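Local coordinates for putative phenazine biosynthesis PhzC/PhzF protein (Clostridium difficile, PDB 4DUN) that probably works as an isomerase of the PhzF family, whose members share the fold of diaminopimelate epimerase, at residues L103-N108 and Y112-P117; S205-L210 and I235-L240; N20-C25 and T76-Y81. All coordinates share one frame; numbering follows the deposited sequence.

Interaction 1: L103-N108 and Y112-P117; sequences LEVTRN and YEMIFP
Tyr112 and Arg107 form a non-hydrogen-bonded pair in this tight antiparallel beta hairpin. Their side chains run alongside each other and point the same way. Arg107 CD lies 3.4 Å from Tyr112 OH, and that hydroxyl sits over one face of the guanidinium, toward its rim. The two planes are 32° apart. At the other end of the tyrosine, Val105 CG1 packs 4.0 Å from Tyr112 CB. The polar end of Arg107 is held elsewhere, by Asn110, Gly109 and Ser84.

Glu113 pairs with Thr106 through both backbone bonds. Glu113 N donates to Thr106 O at 2.7 Å. In return Thr106 N donates to Glu113 O at 3.0 Å. The first torsion of Glu113 (chi1 -49°) puts CG beside its own backbone N, and the chain then extends toward Asn108. Asn108 ND2 donates a hydrogen bond to Glu113 OE2 at 2.9 Å, from above the carboxylate plane but within its own amide plane. A water links Thr106 OG1 to Glu113 O.

Met114 CG lies beside Val105 CG2 at 4.1 Å. At Ile115 direct pairing has given way to a water, which accepts from Ile115 N and donates to Glu104 O.

Val105 and Tyr112 face helix 73-87, touching Ala80 and Leu77. The hairpin is continued by backbone bonds to strand 93-98 beyond 103-108 and to strand 244-259 beyond 112-117.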
loop_
_atom_site.group_PDB
_atom_site.type_symbol
_atom_site.label_atom_id
_atom_site.label_comp_id
_atom_site.label_asym_id
_atom_site.label_seq_id
_atom_site.Cartn_x
_atom_site.Cartn_y
_atom_site.Cartn_z
ATOM N N LEU A 103 5.868 -14.450 22.657
ATOM C CA LEU A 103 4.974 -13.326 22.940
ATOM C C LEU A 103 3.629 -13.861 23.388
ATOM O O LEU A 103 3.069 -14.773 22.757
ATOM C CB LEU A 103 4.788 -12.386 21.739
ATOM C CG LEU A 103 6.033 -11.784 21.088
ATOM C CD1 LEU A 103 5.634 -11.058 19.820
ATOM C CD2 LEU A 103 6.768 -10.835 22.030
ATOM N N GLU A 104 3.114 -13.331 24.490
ATOM C CA GLU A 104 1.796 -13.749 24.962
ATOM C C GLU A 104 0.800 -12.618 24.768
ATOM O O GLU A 104 1.136 -11.460 24.993
ATOM C CB GLU A 104 1.825 -14.186 26.435
ATOM C CG GLU A 104 0.493 -14.752 26.899
ATOM C CD GLU A 104 0.546 -15.586 28.159
ATOM O OE1 GLU A 104 0.134 -15.069 29.220
ATOM O OE2 GLU A 104 0.971 -16.760 28.086
ATOM N N VAL A 105 -0.423 -12.960 24.337
ATOM C CA VAL A 105 -1.526 -11.999 24.170
ATOM C C VAL A 105 -2.710 -12.588 24.959
ATOM O O VAL A 105 -2.981 -13.785 24.839
ATOM C CB VAL A 105 -1.892 -11.660 22.694
ATOM C CG1 VAL A 105 -2.993 -10.585 22.628
ATOM C CG2 VAL A 105 -0.658 -11.208 21.907
ATOM N N THR A 106 -3.373 -11.765 25.792
ATOM C CA THR A 106 -4.543 -12.220 26.546
ATOM C C THR A 106 -5.776 -11.500 26.041
ATOM O O THR A 106 -5.754 -10.276 25.913
ATOM C CB THR A 106 -4.360 -12.016 28.059
ATOM O OG1 THR A 106 -3.184 -12.703 28.478
ATOM C CG2 THR A 106 -5.556 -12.538 28.855
ATOM N N ARG A 107 -6.840 -12.260 25.729
ATOM C CA ARG A 107 -8.120 -11.701 25.308
ATOM C C ARG A 107 -8.967 -11.498 26.545
ATOM O O ARG A 107 -9.213 -12.447 27.295
ATOM C CB ARG A 107 -8.853 -12.607 24.285
ATOM C CG ARG A 107 -10.118 -11.932 23.739
ATOM C CD ARG A 107 -10.841 -12.799 22.748
ATOM N NE ARG A 107 -12.155 -12.255 22.395
ATOM C CZ ARG A 107 -12.943 -12.792 21.475
ATOM N NH1 ARG A 107 -12.562 -13.881 20.824
ATOM N NH2 ARG A 107 -14.132 -12.257 21.215
ATOM N N ASN A 108 -9.379 -10.263 26.787
ATOM C CA ASN A 108 -10.213 -9.915 27.945
ATOM C C ASN A 108 -11.458 -9.258 27.359
ATOM O O ASN A 108 -11.415 -8.089 26.968
ATOM C CB ASN A 108 -9.419 -8.999 28.898
ATOM C CG ASN A 108 -10.197 -8.495 30.097
ATOM O OD1 ASN A 108 -11.417 -8.690 30.229
ATOM N ND2 ASN A 108 -9.493 -7.846 31.020
ATOM N N TYR A 112 -7.528 -6.920 23.657
ATOM C CA TYR A 112 -6.355 -7.782 23.571
ATOM C C TYR A 112 -5.237 -7.142 24.372
ATOM O O TYR A 112 -4.862 -6.014 24.119
ATOM C CB TYR A 112 -5.986 -8.048 22.113
ATOM C CG TYR A 112 -7.047 -8.893 21.466
ATOM C CD1 TYR A 112 -6.935 -10.272 21.435
ATOM C CD2 TYR A 112 -8.193 -8.317 20.950
ATOM C CE1 TYR A 112 -7.919 -11.044 20.880
ATOM C CE2 TYR A 112 -9.177 -9.081 20.393
ATOM C CZ TYR A 112 -9.039 -10.447 20.361
ATOM O OH TYR A 112 -10.021 -11.219 19.808
ATOM N N GLU A 113 -4.730 -7.884 25.347
ATOM C CA GLU A 113 -3.721 -7.395 26.276
ATOM C C GLU A 113 -2.296 -7.878 26.047
ATOM O O GLU A 113 -2.058 -9.061 25.839
ATOM C CB GLU A 113 -4.120 -7.767 27.710
ATOM C CG GLU A 113 -5.551 -7.425 28.079
ATOM C CD GLU A 113 -5.913 -7.850 29.490
ATOM O OE1 GLU A 113 -5.337 -8.837 29.983
ATOM O OE2 GLU A 113 -6.779 -7.199 30.097
ATOM N N MET A 114 -1.359 -6.940 26.102
ATOM C CA MET A 114 0.061 -7.272 25.938
ATOM C C MET A 114 0.851 -6.619 27.068
ATOM O O MET A 114 0.670 -5.433 27.363
ATOM C CB MET A 114 0.581 -6.828 24.555
ATOM C CG MET A 114 -0.254 -7.370 23.401
ATOM S SD MET A 114 0.259 -6.860 21.726
ATOM C CE MET A 114 -0.061 -5.121 21.773
ATOM N N ILE A 115 1.721 -7.405 27.709
ATOM C CA ILE A 115 2.504 -6.952 28.852
ATOM C C ILE A 115 3.916 -6.673 28.378
ATOM O O ILE A 115 4.567 -7.533 27.782
ATOM C CB ILE A 115 2.437 -7.957 30.037
ATOM C CG1 ILE A 115 0.992 -8.039 30.579
ATOM C CG2 ILE A 115 3.434 -7.549 31.159
ATOM C CD1 ILE A 115 0.723 -9.153 31.612
ATOM N N PHE A 116 4.352 -5.426 28.582
ATOM C CA PHE A 116 5.645 -4.899 28.133
ATOM C C PHE A 116 6.489 -4.399 29.312
ATOM O O PHE A 116 5.915 -4.064 30.342
ATOM C CB PHE A 116 5.381 -3.720 27.157
ATOM C CG PHE A 116 4.883 -3.989 25.744
ATOM C CD1 PHE A 116 4.687 -5.288 25.286
ATOM C CD2 PHE A 116 4.643 -2.938 24.864
ATOM C CE1 PHE A 116 4.240 -5.530 23.983
ATOM C CE2 PHE A 116 4.203 -3.182 23.556
ATOM C CZ PHE A 116 4.011 -4.476 23.124
ATOM N N PRO A 117 7.841 -4.293 29.199
ATOM C CA PRO A 117 8.628 -3.743 30.318
ATOM C C PRO A 117 8.344 -2.247 30.492
ATOM O O PRO A 117 8.098 -1.549 29.507
ATOM C CB PRO A 117 10.075 -3.998 29.874
ATOM C CG PRO A 117 10.015 -3.935 28.390
ATOM C CD PRO A 117 8.723 -4.627 28.050
HETATM O O HOH W 1 1.451 -10.255 27.516
HETATM O O HOH W 2 -1.203 -10.753 28.528
#

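Interaction 2: S205-L210 and I235-L240; sequences SSHCNL and IQCEVL. With SO4 (sulfate ion), chain B.
His207, on helix 207-218, projects onto Ile235 and Cys237 of strand 233-239. This is helix-on-sheet packing in the diaminopimelate epimerase-like fold of the PhzF family, in which strands wrap around a buried helix. The two segments meet by van der Waals packing around the imidazole of His207.

The CB of His207 points toward the strand. CG stands anti to the carbonyl carbon (chi1 -68°), which swings the ring across to the sheet. Of the two ring atoms bonded to CG, CD2 lies 3.9 Å from Cys237 SG, and ND1 is hydrogen-bonded to Thr203 O, a bond that helps fix the rotation of the ring. The sulfur approaches obliquely. Farther out, CE1 meets Ile235 CD1 at 3.8 Å, and NE2 lies 3.9 Å from the same methyl.

Both faces of the imidazole are occupied. Ile235 CG2 stands 4.3 Å above the ring plane, over its centre. Ile235 CG1 makes an off-centre CH-pi contact, 28° from the ring normal. On the opposite face Leu210 CD1, from the same helix, lies 4.1 Å above the plane and toward the rim. Ile247 of strand 244-259 and Ala225 of strand 222-227 add further packing around the ring.

At Ser205 the backbone turns to a sulfate, probably from the crystallisation liquor. Gly73 N and Gly204 N also bind this ion. Ser205 grips one sulfate oxygen twice: Ser205 N donates to O3 at 2.8 Å, and Ser205 OG donates to the same O3 at 2.7 Å.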
loop_
_atom_site.group_PDB
_atom_site.type_symbol
_atom_site.label_atom_id
_atom_site.label_comp_id
_atom_site.label_asym_id
_atom_site.label_seq_id
_atom_site.Cartn_x
_atom_site.Cartn_y
_atom_site.Cartn_z
ATOM N N SER A 205 4.729 0.086 21.631
ATOM C CA SER A 205 6.011 0.144 22.372
ATOM C C SER A 205 6.383 1.539 22.917
ATOM O O SER A 205 7.078 1.608 23.932
ATOM C CB SER A 205 7.160 -0.413 21.542
ATOM O OG SER A 205 7.321 0.271 20.312
ATOM N N SER A 206 5.914 2.633 22.290
ATOM C CA SER A 206 6.120 3.986 22.838
ATOM C C SER A 206 5.460 4.094 24.236
ATOM O O SER A 206 5.930 4.848 25.093
ATOM C CB SER A 206 5.504 5.020 21.901
ATOM O OG SER A 206 4.120 4.739 21.729
ATOM N N HIS A 207 4.394 3.295 24.473
ATOM C CA HIS A 207 3.675 3.324 25.744
ATOM C C HIS A 207 4.510 2.688 26.880
ATOM O O HIS A 207 4.216 2.947 28.046
ATOM C CB HIS A 207 2.250 2.753 25.607
ATOM C CG HIS A 207 1.395 3.665 24.770
ATOM N ND1 HIS A 207 1.472 3.651 23.394
ATOM C CD2 HIS A 207 0.599 4.699 25.148
ATOM C CE1 HIS A 207 0.686 4.635 22.974
ATOM N NE2 HIS A 207 0.115 5.273 23.994
ATOM N N CYS A 208 5.633 1.989 26.555
ATOM C CA CYS A 208 6.599 1.541 27.578
ATOM C C CYS A 208 7.174 2.742 28.326
ATOM O O CYS A 208 7.486 2.628 29.505
ATOM C CB CYS A 208 7.717 0.727 26.943
ATOM S SG CYS A 208 7.148 -0.838 26.266
ATOM N N ASN A 209 7.353 3.871 27.619
ATOM C CA ASN A 209 7.845 5.122 28.191
ATOM C C ASN A 209 6.713 6.030 28.621
ATOM O O ASN A 209 6.822 6.681 29.653
ATOM C CB ASN A 209 8.688 5.912 27.183
ATOM C CG ASN A 209 9.803 5.182 26.480
ATOM O OD1 ASN A 209 9.987 5.361 25.280
ATOM N ND2 ASN A 209 10.630 4.429 27.207
ATOM N N LEU A 210 5.671 6.163 27.778
ATOM C CA LEU A 210 4.605 7.128 28.026
ATOM C C LEU A 210 3.808 6.792 29.265
ATOM O O LEU A 210 3.450 7.711 30.009
ATOM C CB LEU A 210 3.670 7.275 26.801
ATOM C CG LEU A 210 4.311 7.888 25.541
ATOM C CD1 LEU A 210 3.360 7.780 24.344
ATOM C CD2 LEU A 210 4.754 9.377 25.771
ATOM N N ILE A 235 -5.573 3.370 23.232
ATOM C CA ILE A 235 -4.752 2.412 23.967
ATOM C C ILE A 235 -5.121 2.436 25.430
ATOM O O ILE A 235 -5.029 3.494 26.071
ATOM C CB ILE A 235 -3.222 2.706 23.803
ATOM C CG1 ILE A 235 -2.799 2.934 22.320
ATOM C CG2 ILE A 235 -2.392 1.586 24.467
ATOM C CD1 ILE A 235 -2.957 4.432 21.814
ATOM N N GLN A 236 -5.516 1.278 25.960
ATOM C CA GLN A 236 -5.799 1.111 27.392
ATOM C C GLN A 236 -4.459 0.834 28.044
ATOM O O GLN A 236 -3.715 -0.040 27.564
ATOM C CB GLN A 236 -6.820 -0.017 27.681
ATOM C CG GLN A 236 -8.153 0.085 26.935
ATOM C CD GLN A 236 -8.885 1.385 27.146
ATOM O OE1 GLN A 236 -8.919 1.954 28.247
ATOM N NE2 GLN A 236 -9.478 1.893 26.078
ATOM N N CYS A 237 -4.137 1.599 29.090
ATOM C CA CYS A 237 -2.842 1.609 29.769
ATOM C C CYS A 237 -2.978 1.289 31.221
ATOM O O CYS A 237 -3.850 1.850 31.892
ATOM C CB CYS A 237 -2.195 2.982 29.617
ATOM S SG CYS A 237 -1.862 3.461 27.909
ATOM N N GLU A 238 -2.080 0.446 31.746
ATOM C CA GLU A 238 -2.079 0.099 33.166
ATOM C C GLU A 238 -0.669 -0.196 33.655
ATOM O O GLU A 238 0.057 -0.974 33.030
ATOM C CB GLU A 238 -3.012 -1.087 33.457
ATOM C CG GLU A 238 -3.112 -1.436 34.935
ATOM C CD GLU A 238 -4.050 -2.561 35.328
ATOM O OE1 GLU A 238 -4.801 -3.055 34.458
ATOM O OE2 GLU A 238 -4.037 -2.941 36.521
ATOM N N VAL A 239 -0.313 0.400 34.813
ATOM C CA VAL A 239 0.973 0.205 35.490
ATOM C C VAL A 239 0.780 -1.070 36.305
ATOM O O VAL A 239 -0.144 -1.129 37.137
ATOM C CB VAL A 239 1.400 1.406 36.381
ATOM C CG1 VAL A 239 2.713 1.119 37.108
ATOM C CG2 VAL A 239 1.500 2.692 35.581
ATOM N N LEU A 240 1.618 -2.080 36.064
ATOM C CA LEU A 240 1.553 -3.340 36.809
ATOM C C LEU A 240 2.666 -3.367 37.900
ATOM O O LEU A 240 3.463 -2.438 37.977
ATOM C CB LEU A 240 1.582 -4.558 35.864
ATOM C CG LEU A 240 0.426 -4.627 34.823
ATOM C CD1 LEU A 240 0.517 -5.883 33.966
ATOM C CD2 LEU A 240 -0.975 -4.580 35.497
HETATM S S SO4 B . 4.580 -1.903 18.822
HETATM O O1 SO4 B . 5.302 -2.631 17.791
HETATM O O2 SO4 B . 4.620 -2.613 20.120
HETATM O O3 SO4 B . 5.216 -0.628 18.956
HETATM O O4 SO4 B . 3.189 -1.775 18.421
#

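Interaction 3: N20-C25 and T76-Y81; sequences NPAGVC and TLAAAY
Asn20 ND2 is gripped by two acceptors, Val202 O and Asp200 OD1. These bonds tie the start of strand 20-25 to the strand 198-200 region. From there the strand runs over helix 76-81, and the meeting is wholly apolar and buried.

Ala22 and Val24, two residues apart, both point toward the helix. Ala22 CB meets Ala78 CB methyl to methyl at 4.1 Å. Val24 follows with both branches. Its CG1 stands anti to the backbone N (chi1 -179°), while CG2 lies beside that N. CG2 packs 3.9 Å from Ala78 CB. CG1 reaches the next residue, 4.3 Å from Ala79 CB. Ala78 CB therefore sits against both Ala22 and Val24.

With alanines on the helix side, the two segments come close, their axes 8.4 Å apart at the nearest point and 50° from parallel. Val9 and Ser11 of strand 4-11 also pack on Ala78. Pro21 points away from the helix, and Glu42 of the second subunit packs on it.

The side chain of Ala22 is about 5 Å from that of Glu47, the predicted active-site residue, and Gly23 pairs through its backbone with Glu47 and Ala49. A central helix packed against surrounding strands, here through Ala78 and Ala79 and close to the probable active site, fits the diaminopimelate epimerase-like fold.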
loop_
_atom_site.group_PDB
_atom_site.type_symbol
_atom_site.label_atom_id
_atom_site.label_comp_id
_atom_site.label_asym_id
_atom_site.label_seq_id
_atom_site.Cartn_x
_atom_site.Cartn_y
_atom_site.Cartn_z
ATOM N N ASN A 20 -4.220 0.717 13.390
ATOM C CA ASN A 20 -3.057 0.327 12.567
ATOM C C ASN A 20 -3.405 -0.943 11.739
ATOM O O ASN A 20 -3.600 -2.014 12.334
ATOM C CB ASN A 20 -1.834 0.109 13.478
ATOM C CG ASN A 20 -0.541 0.372 12.780
ATOM O OD1 ASN A 20 -0.445 0.197 11.570
ATOM N ND2 ASN A 20 0.481 0.822 13.511
ATOM N N PRO A 21 -3.560 -0.839 10.385
ATOM C CA PRO A 21 -3.995 -2.013 9.604
ATOM C C PRO A 21 -2.893 -3.052 9.347
ATOM O O PRO A 21 -1.736 -2.711 9.073
ATOM C CB PRO A 21 -4.502 -1.402 8.291
ATOM C CG PRO A 21 -3.659 -0.170 8.115
ATOM C CD PRO A 21 -3.357 0.344 9.521
ATOM N N ALA A 22 -3.266 -4.337 9.435
ATOM C CA ALA A 22 -2.339 -5.437 9.139
ATOM C C ALA A 22 -3.034 -6.517 8.336
ATOM O O ALA A 22 -4.231 -6.750 8.506
ATOM C CB ALA A 22 -1.789 -6.041 10.430
ATOM N N GLY A 23 -2.274 -7.176 7.472
ATOM C CA GLY A 23 -2.709 -8.395 6.805
ATOM C C GLY A 23 -2.336 -9.528 7.751
ATOM O O GLY A 23 -1.343 -9.428 8.479
ATOM N N VAL A 24 -3.148 -10.586 7.824
ATOM C CA VAL A 24 -2.871 -11.747 8.674
ATOM C C VAL A 24 -3.133 -12.991 7.832
ATOM O O VAL A 24 -4.283 -13.246 7.460
ATOM C CB VAL A 24 -3.689 -11.804 10.013
ATOM C CG1 VAL A 24 -3.289 -13.042 10.838
ATOM C CG2 VAL A 24 -3.523 -10.530 10.850
ATOM N N CYS A 25 -2.083 -13.760 7.546
ATOM C CA CYS A 25 -2.160 -14.968 6.726
ATOM C C CYS A 25 -1.958 -16.200 7.619
ATOM O O CYS A 25 -0.904 -16.326 8.253
ATOM C CB CYS A 25 -1.120 -14.885 5.616
ATOM S SG CYS A 25 -1.124 -16.303 4.506
ATOM N N THR A 76 0.849 -8.060 15.985
ATOM C CA THR A 76 0.693 -9.214 16.869
ATOM C C THR A 76 -0.733 -9.202 17.460
ATOM O O THR A 76 -1.355 -10.262 17.557
ATOM C CB THR A 76 1.781 -9.257 17.942
ATOM O OG1 THR A 76 3.048 -9.342 17.272
ATOM C CG2 THR A 76 1.640 -10.477 18.883
ATOM N N LEU A 77 -1.242 -8.011 17.841
ATOM C CA LEU A 77 -2.617 -7.866 18.352
ATOM C C LEU A 77 -3.598 -8.352 17.257
ATOM O O LEU A 77 -4.500 -9.151 17.545
ATOM C CB LEU A 77 -2.878 -6.396 18.746
ATOM C CG LEU A 77 -4.177 -6.102 19.520
ATOM C CD1 LEU A 77 -4.026 -4.849 20.377
ATOM C CD2 LEU A 77 -5.353 -5.874 18.561
ATOM N N ALA A 78 -3.393 -7.902 15.985
ATOM C CA ALA A 78 -4.239 -8.338 14.861
ATOM C C ALA A 78 -4.216 -9.878 14.710
ATOM O O ALA A 78 -5.272 -10.481 14.506
ATOM C CB ALA A 78 -3.791 -7.678 13.560
ATOM N N ALA A 79 -3.025 -10.497 14.783
ATOM C CA ALA A 79 -2.892 -11.962 14.676
ATOM C C ALA A 79 -3.670 -12.673 15.825
ATOM O O ALA A 79 -4.347 -13.657 15.568
ATOM C CB ALA A 79 -1.424 -12.365 14.702
ATOM N N ALA A 80 -3.583 -12.158 17.065
ATOM C CA ALA A 80 -4.293 -12.734 18.211
ATOM C C ALA A 80 -5.801 -12.621 17.991
ATOM O O ALA A 80 -6.527 -13.568 18.273
ATOM C CB ALA A 80 -3.889 -12.036 19.508
ATOM N N TYR A 81 -6.268 -11.474 17.452
ATOM C CA TYR A 81 -7.686 -11.264 17.130
ATOM C C TYR A 81 -8.151 -12.351 16.144
ATOM O O TYR A 81 -9.177 -13.001 16.357
ATOM C CB TYR A 81 -7.905 -9.842 16.552
ATOM C CG TYR A 81 -9.266 -9.662 15.897
ATOM C CD1 TYR A 81 -10.357 -9.203 16.627
ATOM C CD2 TYR A 81 -9.470 -9.994 14.555
ATOM C CE1 TYR A 81 -11.611 -9.045 16.033
ATOM C CE2 TYR A 81 -10.730 -9.885 13.965
ATOM C CZ TYR A 81 -11.793 -9.394 14.705
ATOM O OH TYR A 81 -13.030 -9.264 14.117
#

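Following the chain, interaction 3 closes first, joining strand 20-27 to helix 73-87 across 50 intervening residues. Interaction 1 is next, a short hairpin with three residues between its segments. Interaction 2 closes last, over a loop of 24 residues, and ties helix 207-218 to strand 233-239. The three are in series, and none nests in or crosses another. Interactions 1 and 3 share helix 73-87: Val105 and Tyr112 of the hairpin pack on one side of it and strand 20-25 on another. Interactions 1 and 2 touch where Phe116 and Pro117 meet Cys208. Interactions 2 and 3 lie on opposite sides of the chain's centre, with nearest atoms about 8 Å apart.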